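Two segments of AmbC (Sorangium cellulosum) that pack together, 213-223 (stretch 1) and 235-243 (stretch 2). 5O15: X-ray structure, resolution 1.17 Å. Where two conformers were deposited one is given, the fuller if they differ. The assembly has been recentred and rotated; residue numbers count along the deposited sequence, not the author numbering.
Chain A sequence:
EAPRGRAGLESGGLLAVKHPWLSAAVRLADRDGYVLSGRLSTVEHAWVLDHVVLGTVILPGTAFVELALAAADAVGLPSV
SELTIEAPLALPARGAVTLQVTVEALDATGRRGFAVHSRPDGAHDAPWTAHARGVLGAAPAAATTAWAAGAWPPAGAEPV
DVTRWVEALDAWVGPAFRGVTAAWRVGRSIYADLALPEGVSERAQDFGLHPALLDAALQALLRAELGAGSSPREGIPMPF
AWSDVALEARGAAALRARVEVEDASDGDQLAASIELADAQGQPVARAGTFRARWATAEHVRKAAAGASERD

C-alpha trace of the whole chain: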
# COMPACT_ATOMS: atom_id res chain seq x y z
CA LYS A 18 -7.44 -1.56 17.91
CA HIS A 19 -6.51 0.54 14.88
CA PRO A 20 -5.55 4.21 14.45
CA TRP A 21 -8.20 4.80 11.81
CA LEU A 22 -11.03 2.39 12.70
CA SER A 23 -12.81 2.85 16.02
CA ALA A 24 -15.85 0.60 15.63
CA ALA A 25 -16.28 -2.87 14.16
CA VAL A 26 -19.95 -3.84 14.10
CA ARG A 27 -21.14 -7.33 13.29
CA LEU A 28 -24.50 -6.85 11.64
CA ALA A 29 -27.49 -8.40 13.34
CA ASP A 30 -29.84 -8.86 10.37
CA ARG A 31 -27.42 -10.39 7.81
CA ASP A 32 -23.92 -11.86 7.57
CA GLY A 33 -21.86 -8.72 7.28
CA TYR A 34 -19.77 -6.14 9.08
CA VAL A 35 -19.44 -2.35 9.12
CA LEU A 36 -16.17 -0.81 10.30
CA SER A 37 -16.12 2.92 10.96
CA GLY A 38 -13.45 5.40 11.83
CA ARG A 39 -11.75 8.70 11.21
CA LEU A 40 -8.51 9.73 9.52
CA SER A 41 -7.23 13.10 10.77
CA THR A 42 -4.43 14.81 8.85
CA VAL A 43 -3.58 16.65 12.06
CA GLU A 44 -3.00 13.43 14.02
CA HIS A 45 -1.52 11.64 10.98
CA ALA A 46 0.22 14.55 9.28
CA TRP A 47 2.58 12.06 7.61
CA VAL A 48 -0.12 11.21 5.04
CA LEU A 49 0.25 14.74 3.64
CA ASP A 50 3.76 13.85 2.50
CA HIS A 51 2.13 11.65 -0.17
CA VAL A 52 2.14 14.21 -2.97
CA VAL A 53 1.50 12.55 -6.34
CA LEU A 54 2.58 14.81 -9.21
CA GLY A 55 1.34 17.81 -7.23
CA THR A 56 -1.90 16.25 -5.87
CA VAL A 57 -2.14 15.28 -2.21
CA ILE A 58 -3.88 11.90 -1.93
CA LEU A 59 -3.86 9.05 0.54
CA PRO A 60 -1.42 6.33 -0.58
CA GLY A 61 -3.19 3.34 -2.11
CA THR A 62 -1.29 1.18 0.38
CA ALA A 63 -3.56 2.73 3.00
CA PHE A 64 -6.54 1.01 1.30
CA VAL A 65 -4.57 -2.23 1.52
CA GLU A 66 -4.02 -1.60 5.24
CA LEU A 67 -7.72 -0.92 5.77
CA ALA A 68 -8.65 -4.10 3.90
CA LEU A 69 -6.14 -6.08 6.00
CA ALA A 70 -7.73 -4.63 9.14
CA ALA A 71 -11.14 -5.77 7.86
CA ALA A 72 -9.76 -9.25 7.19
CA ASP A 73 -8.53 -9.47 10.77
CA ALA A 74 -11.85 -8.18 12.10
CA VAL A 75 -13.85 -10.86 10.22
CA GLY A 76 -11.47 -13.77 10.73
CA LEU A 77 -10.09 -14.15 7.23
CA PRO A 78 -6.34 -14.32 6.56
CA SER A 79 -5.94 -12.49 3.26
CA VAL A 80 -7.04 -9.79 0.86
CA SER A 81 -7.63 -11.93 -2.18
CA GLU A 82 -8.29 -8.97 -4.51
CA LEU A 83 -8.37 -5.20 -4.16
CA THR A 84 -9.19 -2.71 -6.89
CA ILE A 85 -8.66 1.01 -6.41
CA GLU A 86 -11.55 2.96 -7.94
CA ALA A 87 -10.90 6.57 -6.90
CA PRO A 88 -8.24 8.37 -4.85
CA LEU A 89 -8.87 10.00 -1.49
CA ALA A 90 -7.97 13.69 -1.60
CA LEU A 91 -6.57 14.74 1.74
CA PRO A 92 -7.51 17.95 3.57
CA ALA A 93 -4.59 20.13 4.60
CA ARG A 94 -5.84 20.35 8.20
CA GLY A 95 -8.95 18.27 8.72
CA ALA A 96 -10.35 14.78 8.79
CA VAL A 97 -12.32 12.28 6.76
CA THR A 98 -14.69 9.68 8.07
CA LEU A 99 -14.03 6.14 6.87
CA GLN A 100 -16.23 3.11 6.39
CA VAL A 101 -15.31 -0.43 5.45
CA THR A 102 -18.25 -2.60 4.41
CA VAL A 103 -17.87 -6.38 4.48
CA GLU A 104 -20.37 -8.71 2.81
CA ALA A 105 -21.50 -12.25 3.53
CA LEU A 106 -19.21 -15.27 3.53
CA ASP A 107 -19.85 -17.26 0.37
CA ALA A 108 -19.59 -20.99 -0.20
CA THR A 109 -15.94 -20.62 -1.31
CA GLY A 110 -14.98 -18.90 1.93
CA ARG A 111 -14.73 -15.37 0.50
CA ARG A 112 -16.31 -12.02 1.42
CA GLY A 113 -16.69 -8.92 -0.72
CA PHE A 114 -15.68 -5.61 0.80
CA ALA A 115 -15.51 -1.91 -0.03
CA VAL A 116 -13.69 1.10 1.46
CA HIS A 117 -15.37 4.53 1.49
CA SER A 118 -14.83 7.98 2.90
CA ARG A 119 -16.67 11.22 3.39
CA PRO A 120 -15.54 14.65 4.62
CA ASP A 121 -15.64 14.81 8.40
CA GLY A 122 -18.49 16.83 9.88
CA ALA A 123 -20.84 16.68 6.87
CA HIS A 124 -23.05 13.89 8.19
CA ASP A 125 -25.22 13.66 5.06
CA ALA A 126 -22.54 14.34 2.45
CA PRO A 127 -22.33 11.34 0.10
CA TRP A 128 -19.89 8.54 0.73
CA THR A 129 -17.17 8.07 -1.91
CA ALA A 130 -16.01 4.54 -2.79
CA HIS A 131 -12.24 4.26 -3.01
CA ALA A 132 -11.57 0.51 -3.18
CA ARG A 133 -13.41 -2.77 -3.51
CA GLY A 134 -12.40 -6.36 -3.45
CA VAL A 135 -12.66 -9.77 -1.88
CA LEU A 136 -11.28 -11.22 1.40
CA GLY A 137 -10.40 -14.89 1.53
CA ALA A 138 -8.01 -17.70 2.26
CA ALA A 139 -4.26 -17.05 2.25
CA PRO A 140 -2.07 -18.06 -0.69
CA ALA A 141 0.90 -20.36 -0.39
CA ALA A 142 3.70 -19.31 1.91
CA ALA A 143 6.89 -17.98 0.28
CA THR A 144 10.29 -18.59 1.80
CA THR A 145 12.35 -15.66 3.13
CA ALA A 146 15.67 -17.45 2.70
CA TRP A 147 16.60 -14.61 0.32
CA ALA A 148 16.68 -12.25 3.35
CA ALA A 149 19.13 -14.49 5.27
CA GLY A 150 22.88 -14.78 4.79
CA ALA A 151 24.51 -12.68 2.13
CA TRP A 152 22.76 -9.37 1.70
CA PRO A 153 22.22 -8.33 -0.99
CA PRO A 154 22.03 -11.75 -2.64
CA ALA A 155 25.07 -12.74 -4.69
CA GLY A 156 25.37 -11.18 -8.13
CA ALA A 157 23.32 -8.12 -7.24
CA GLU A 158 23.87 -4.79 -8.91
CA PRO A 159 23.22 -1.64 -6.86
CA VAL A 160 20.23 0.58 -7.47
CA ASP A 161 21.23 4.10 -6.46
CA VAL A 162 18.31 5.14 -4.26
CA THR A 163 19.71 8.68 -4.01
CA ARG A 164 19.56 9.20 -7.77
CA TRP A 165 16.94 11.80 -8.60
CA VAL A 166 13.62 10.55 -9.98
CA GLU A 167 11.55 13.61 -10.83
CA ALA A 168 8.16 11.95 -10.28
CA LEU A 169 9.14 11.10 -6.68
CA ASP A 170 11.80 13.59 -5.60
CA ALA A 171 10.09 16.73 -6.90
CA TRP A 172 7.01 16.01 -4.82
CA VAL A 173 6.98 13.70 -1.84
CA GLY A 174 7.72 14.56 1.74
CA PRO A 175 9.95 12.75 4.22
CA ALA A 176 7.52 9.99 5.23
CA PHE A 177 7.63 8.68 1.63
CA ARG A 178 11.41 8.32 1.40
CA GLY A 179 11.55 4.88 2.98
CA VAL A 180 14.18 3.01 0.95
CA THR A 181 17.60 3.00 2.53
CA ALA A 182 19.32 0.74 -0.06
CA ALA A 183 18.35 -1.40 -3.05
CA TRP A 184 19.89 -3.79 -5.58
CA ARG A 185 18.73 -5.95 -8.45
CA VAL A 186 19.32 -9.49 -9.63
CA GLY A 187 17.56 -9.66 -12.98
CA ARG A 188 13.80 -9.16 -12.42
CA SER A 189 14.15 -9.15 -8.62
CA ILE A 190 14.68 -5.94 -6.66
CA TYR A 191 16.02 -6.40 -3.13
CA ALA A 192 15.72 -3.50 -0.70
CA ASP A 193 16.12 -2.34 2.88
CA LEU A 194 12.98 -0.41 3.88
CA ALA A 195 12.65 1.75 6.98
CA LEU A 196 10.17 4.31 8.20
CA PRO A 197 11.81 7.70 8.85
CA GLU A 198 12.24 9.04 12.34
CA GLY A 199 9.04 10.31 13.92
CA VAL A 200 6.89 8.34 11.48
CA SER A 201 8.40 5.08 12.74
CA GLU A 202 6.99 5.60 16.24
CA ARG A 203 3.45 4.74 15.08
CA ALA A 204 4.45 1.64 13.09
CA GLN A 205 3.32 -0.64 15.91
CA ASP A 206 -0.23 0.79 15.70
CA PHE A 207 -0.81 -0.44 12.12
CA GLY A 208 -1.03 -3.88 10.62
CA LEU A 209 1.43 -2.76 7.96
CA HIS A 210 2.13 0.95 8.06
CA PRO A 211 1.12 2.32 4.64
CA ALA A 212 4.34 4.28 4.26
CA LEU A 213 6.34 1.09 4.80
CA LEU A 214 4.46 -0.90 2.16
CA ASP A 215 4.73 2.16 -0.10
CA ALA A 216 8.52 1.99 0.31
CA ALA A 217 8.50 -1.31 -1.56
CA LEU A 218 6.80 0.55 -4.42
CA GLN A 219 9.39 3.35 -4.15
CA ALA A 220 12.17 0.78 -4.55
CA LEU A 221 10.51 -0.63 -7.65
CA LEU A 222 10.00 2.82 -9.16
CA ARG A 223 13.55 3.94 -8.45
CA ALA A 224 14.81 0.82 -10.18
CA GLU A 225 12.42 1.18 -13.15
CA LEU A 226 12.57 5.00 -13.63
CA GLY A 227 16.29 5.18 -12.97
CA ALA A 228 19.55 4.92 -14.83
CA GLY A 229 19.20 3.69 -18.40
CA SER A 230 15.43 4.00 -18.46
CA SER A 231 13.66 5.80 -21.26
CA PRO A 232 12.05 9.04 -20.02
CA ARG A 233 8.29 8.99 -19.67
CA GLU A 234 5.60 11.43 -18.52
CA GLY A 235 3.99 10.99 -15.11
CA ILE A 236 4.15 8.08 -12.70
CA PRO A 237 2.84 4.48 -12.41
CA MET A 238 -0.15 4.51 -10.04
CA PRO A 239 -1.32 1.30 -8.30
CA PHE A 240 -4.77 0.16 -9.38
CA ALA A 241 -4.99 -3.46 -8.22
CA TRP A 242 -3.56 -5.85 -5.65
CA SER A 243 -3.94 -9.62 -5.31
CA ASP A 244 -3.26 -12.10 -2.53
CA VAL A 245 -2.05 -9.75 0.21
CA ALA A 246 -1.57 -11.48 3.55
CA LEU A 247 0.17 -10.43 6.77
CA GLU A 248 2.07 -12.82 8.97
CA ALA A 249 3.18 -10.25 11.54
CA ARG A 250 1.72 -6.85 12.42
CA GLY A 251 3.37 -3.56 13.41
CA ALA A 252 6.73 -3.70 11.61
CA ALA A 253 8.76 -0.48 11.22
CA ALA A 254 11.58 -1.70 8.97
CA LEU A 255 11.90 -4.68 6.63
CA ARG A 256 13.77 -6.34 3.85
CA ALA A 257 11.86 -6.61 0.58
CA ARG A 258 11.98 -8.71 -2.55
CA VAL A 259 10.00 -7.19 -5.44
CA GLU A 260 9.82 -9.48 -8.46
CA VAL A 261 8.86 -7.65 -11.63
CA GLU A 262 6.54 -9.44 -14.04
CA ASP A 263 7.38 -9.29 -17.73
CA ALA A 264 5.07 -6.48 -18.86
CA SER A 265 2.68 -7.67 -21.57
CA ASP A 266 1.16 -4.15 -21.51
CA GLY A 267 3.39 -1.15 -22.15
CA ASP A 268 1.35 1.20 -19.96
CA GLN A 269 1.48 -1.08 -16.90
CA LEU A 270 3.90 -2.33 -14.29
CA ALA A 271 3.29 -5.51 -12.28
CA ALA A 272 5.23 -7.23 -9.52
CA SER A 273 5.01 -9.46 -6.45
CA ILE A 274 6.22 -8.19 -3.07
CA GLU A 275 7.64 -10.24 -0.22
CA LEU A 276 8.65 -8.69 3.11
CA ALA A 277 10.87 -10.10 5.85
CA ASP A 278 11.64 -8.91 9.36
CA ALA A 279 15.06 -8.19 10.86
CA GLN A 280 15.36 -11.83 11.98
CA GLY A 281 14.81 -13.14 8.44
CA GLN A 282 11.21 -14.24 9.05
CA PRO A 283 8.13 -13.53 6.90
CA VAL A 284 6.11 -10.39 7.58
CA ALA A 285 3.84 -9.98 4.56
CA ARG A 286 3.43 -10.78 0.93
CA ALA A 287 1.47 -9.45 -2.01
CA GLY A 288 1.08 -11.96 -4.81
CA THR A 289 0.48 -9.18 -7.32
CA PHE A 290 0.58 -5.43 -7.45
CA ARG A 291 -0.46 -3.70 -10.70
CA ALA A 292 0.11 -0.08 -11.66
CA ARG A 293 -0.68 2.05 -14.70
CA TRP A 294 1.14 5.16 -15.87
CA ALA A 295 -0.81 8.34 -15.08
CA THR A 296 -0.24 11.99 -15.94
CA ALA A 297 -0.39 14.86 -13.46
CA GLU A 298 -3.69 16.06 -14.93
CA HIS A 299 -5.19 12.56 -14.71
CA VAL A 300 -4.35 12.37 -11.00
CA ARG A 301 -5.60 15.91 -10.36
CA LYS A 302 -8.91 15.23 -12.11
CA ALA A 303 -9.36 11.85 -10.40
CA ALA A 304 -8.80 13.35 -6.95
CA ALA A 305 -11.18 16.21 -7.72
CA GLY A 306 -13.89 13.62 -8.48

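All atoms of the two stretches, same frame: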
# COMPACT_ATOMS: atom_id res chain seq x y z
N LEU A 213 5.37 2.16 4.90
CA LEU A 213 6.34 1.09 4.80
C LEU A 213 6.05 0.19 3.61
O LEU A 213 6.95 -0.12 2.82
CB LEU A 213 6.40 0.34 6.13
CG LEU A 213 7.44 -0.74 6.27
CD1 LEU A 213 8.86 -0.20 6.06
CD2 LEU A 213 7.34 -1.34 7.62
N LEU A 214 4.77 -0.18 3.39
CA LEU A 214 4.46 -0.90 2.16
C LEU A 214 4.73 -0.02 0.94
O LEU A 214 5.25 -0.50 -0.07
CB LEU A 214 3.02 -1.42 2.19
CG LEU A 214 2.61 -2.20 0.94
CD1 LEU A 214 3.50 -3.43 0.75
CD2 LEU A 214 1.13 -2.64 1.02
N ASP A 215 4.44 1.28 1.03
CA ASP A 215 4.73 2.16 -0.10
C ASP A 215 6.23 2.21 -0.42
O ASP A 215 6.60 2.39 -1.59
CB ASP A 215 4.21 3.56 0.16
CG ASP A 215 4.25 4.40 -1.08
OD1 ASP A 215 3.37 4.22 -1.95
OD2 ASP A 215 5.16 5.25 -1.22
N ALA A 216 7.08 2.00 0.57
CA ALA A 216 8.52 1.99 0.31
C ALA A 216 8.92 0.86 -0.62
O ALA A 216 9.88 1.00 -1.39
CB ALA A 216 9.28 1.97 1.64
N ALA A 217 8.22 -0.28 -0.58
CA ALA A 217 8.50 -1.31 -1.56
C ALA A 217 8.20 -0.83 -2.98
O ALA A 217 8.95 -1.13 -3.92
CB ALA A 217 7.72 -2.57 -1.25
N LEU A 218 7.11 -0.06 -3.13
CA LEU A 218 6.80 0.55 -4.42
C LEU A 218 7.85 1.58 -4.82
O LEU A 218 8.23 1.66 -5.99
CB LEU A 218 5.42 1.20 -4.38
CG LEU A 218 4.26 0.31 -3.93
CD1 LEU A 218 2.97 1.12 -4.01
CD2 LEU A 218 4.22 -0.95 -4.75
N GLN A 219 8.32 2.39 -3.86
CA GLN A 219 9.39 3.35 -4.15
C GLN A 219 10.62 2.64 -4.69
O GLN A 219 11.27 3.13 -5.62
CB GLN A 219 9.75 4.12 -2.89
CG GLN A 219 8.67 5.03 -2.33
CD GLN A 219 8.91 5.33 -0.87
OE1 GLN A 219 10.06 5.43 -0.44
NE2 GLN A 219 7.82 5.43 -0.09
N ALA A 220 10.98 1.49 -4.09
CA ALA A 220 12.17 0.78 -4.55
C ALA A 220 12.00 0.32 -5.98
O ALA A 220 12.91 0.45 -6.80
CB ALA A 220 12.43 -0.41 -3.62
N LEU A 221 10.82 -0.23 -6.30
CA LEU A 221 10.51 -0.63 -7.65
C LEU A 221 10.60 0.55 -8.62
O LEU A 221 11.20 0.45 -9.69
CB LEU A 221 9.12 -1.23 -7.66
CG LEU A 221 8.58 -1.54 -9.04
CD1 LEU A 221 9.48 -2.54 -9.75
CD2 LEU A 221 7.21 -2.09 -8.94
N LEU A 222 9.99 1.67 -8.26
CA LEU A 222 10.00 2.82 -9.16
C LEU A 222 11.40 3.38 -9.34
O LEU A 222 11.77 3.78 -10.45
CB LEU A 222 9.05 3.89 -8.64
CG LEU A 222 7.57 3.55 -8.68
CD1 LEU A 222 6.73 4.63 -8.01
CD2 LEU A 222 7.09 3.28 -10.10
N ARG A 223 12.20 3.43 -8.28
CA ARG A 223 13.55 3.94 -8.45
C ARG A 223 14.38 3.04 -9.34
O ARG A 223 15.21 3.51 -10.11
CB ARG A 223 14.21 4.15 -7.09
CG ARG A 223 13.61 5.33 -6.34
CD ARG A 223 14.25 5.62 -5.01
NE ARG A 223 13.65 6.76 -4.37
CZ ARG A 223 13.83 8.03 -4.71
NH1 ARG A 223 14.73 8.39 -5.61
NH2 ARG A 223 13.10 8.96 -4.13
N GLY A 235 4.84 11.39 -16.21
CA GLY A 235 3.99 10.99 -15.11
C GLY A 235 4.57 9.93 -14.21
O GLY A 235 5.77 9.87 -13.98
N ILE A 236 3.70 9.06 -13.68
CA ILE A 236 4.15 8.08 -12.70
C ILE A 236 3.25 6.85 -12.77
O ILE A 236 2.03 7.00 -12.98
CB ILE A 236 4.14 8.67 -11.28
CG1 ILE A 236 4.98 7.81 -10.33
CG2 ILE A 236 2.69 8.89 -10.76
CD1 ILE A 236 5.18 8.42 -8.94
N PRO A 237 3.76 5.63 -12.59
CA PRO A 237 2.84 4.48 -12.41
C PRO A 237 2.09 4.61 -11.10
O PRO A 237 2.69 4.77 -10.04
CB PRO A 237 3.77 3.27 -12.40
CG PRO A 237 5.05 3.75 -13.05
CD PRO A 237 5.17 5.20 -12.67
N MET A 238 0.77 4.40 -11.17
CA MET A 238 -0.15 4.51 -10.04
C MET A 238 -0.77 3.13 -9.80
O MET A 238 -1.34 2.53 -10.73
CB MET A 238 -1.31 5.44 -10.42
CG MET A 238 -0.99 6.85 -10.75
SD MET A 238 -1.09 7.84 -9.29
CE MET A 238 -2.71 7.64 -8.56
N PRO A 239 -0.69 2.60 -8.59
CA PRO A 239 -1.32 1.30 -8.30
C PRO A 239 -2.81 1.34 -8.56
O PRO A 239 -3.49 2.27 -8.14
CB PRO A 239 -1.07 1.12 -6.81
CG PRO A 239 0.11 2.02 -6.50
CD PRO A 239 -0.06 3.19 -7.39
N PHE A 240 -3.33 0.30 -9.23
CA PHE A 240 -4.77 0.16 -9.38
C PHE A 240 -5.33 -1.17 -8.91
O PHE A 240 -6.54 -1.27 -8.72
CB PHE A 240 -5.24 0.45 -10.81
CG PHE A 240 -4.79 -0.58 -11.82
CD1 PHE A 240 -5.58 -1.68 -12.10
CD2 PHE A 240 -3.60 -0.40 -12.50
CE1 PHE A 240 -5.17 -2.62 -13.01
CE2 PHE A 240 -3.19 -1.33 -13.42
CZ PHE A 240 -3.98 -2.44 -13.68
N ALA A 241 -4.49 -2.17 -8.65
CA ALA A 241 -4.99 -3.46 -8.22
C ALA A 241 -3.93 -4.22 -7.45
O ALA A 241 -2.73 -4.10 -7.74
CB ALA A 241 -5.47 -4.31 -9.39
N TRP A 242 -4.38 -4.98 -6.47
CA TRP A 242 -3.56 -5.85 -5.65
C TRP A 242 -4.24 -7.21 -5.58
O TRP A 242 -5.48 -7.31 -5.60
CB TRP A 242 -3.43 -5.32 -4.23
CG TRP A 242 -2.78 -4.00 -4.10
CD1 TRP A 242 -3.32 -2.78 -4.38
CD2 TRP A 242 -1.45 -3.75 -3.66
NE1 TRP A 242 -2.41 -1.79 -4.12
CE2 TRP A 242 -1.25 -2.36 -3.66
CE3 TRP A 242 -0.42 -4.58 -3.21
CZ2 TRP A 242 -0.06 -1.77 -3.29
CZ3 TRP A 242 0.77 -4.00 -2.83
CH2 TRP A 242 0.95 -2.60 -2.88
N SER A 243 -3.43 -8.26 -5.47
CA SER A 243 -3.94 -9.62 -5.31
C SER A 243 -3.18 -10.33 -4.21
O SER A 243 -1.97 -10.12 -4.05
CB SER A 243 -3.80 -10.44 -6.60
OG SER A 243 -4.47 -9.83 -7.69

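The contact between the helix 213-223 and the strand 236-243 is wholly apolar. No hydrogen bond joins the two stretches; the packing of apolar side-chain atoms alone accounts for the contact between them, and it buries 279 Å² counted over both sides. The two elements run in roughly antiparallel directions, at 149°, and their axes come no closer than 10.4 Å. That distance leaves a layer of side chains between the two backbones.

On the helix the layer is built from three leucines, Leu214, Leu218 and Leu222. A spacing of four residues is a little more than one helical turn, so all three CA-to-CB bonds point toward the strand and form a single ridge. Leucine suits such a ridge: its branch at CG presents two methyl groups, and its CB methylene leaves the backbone free to stay helical. Leu214 adopts the t,p rotamer, whereas Leu218 and Leu222 adopt m,t.

On the strand, alternation does the corresponding work. Pro237 and Pro239 point toward the helix, while Met238 between them points away and makes no contact with it. Because the two elements run roughly antiparallel, the ridge meets the strand in reverse order: Leu222 lies nearest Pro237 in the backbone register, and Leu218 nearest Pro239.

The aliphatic contacts follow this register. Leu222 CD2 lies 3.6 Å from Pro237 CG, the closest approach in the interface, and Leu218 CD1 lies 3.9 Å from Pro239 CG. Both proline rings have the C-gamma exo pucker. Proline is well placed here, for its compact ring offers a rigid apolar surface, and its phi, held near -65°, is compatible with the extended conformation of these two residues. The other methyl of Leu222, CD1, reaches Ile236 CD1 at 4.2 Å. The CA-to-CB bond of Ile236 points sideways, but its long t,t side chain carries the terminal methyl nearer to the helix. Leu222 thus spans two neighbouring strand residues and has the largest covered area on the helix.

The aromatic contacts come from Trp242, whose indole extends the interface toward the beginning of the helical stretch. Its CH2 atom lies 3.9 Å from Leu214 CD2 and 4.1 Å from Leu218 CD2. Both methyls approach the ring obliquely. A large side chain suits this position: the backbone of Trp242 is well removed from the helix, and the indole, with chi1 in the m well, bridges the gap to touch two successive leucines. Leu218 thus meets both Pro239 and Trp242, and both its methyls touch the indole, since Leu218 CD1 also lies 4.2 Å from Trp242 CZ2.

The polar side chains of Gln219 and Arg223 lie outside this layer. Gln219 NE2 donates a nearly linear hydrogen bond of 2.9 Å to Asp215 OD2, one turn earlier on the helix, while Gln219 OE1 and Arg223 NH1 and NH2 are hydrogen-bonded elsewhere in the structure. Within the helix, main-chain bonds such as Leu222 N to Leu218 O, 2.9 Å, maintain the spacing that keeps the leucines aligned.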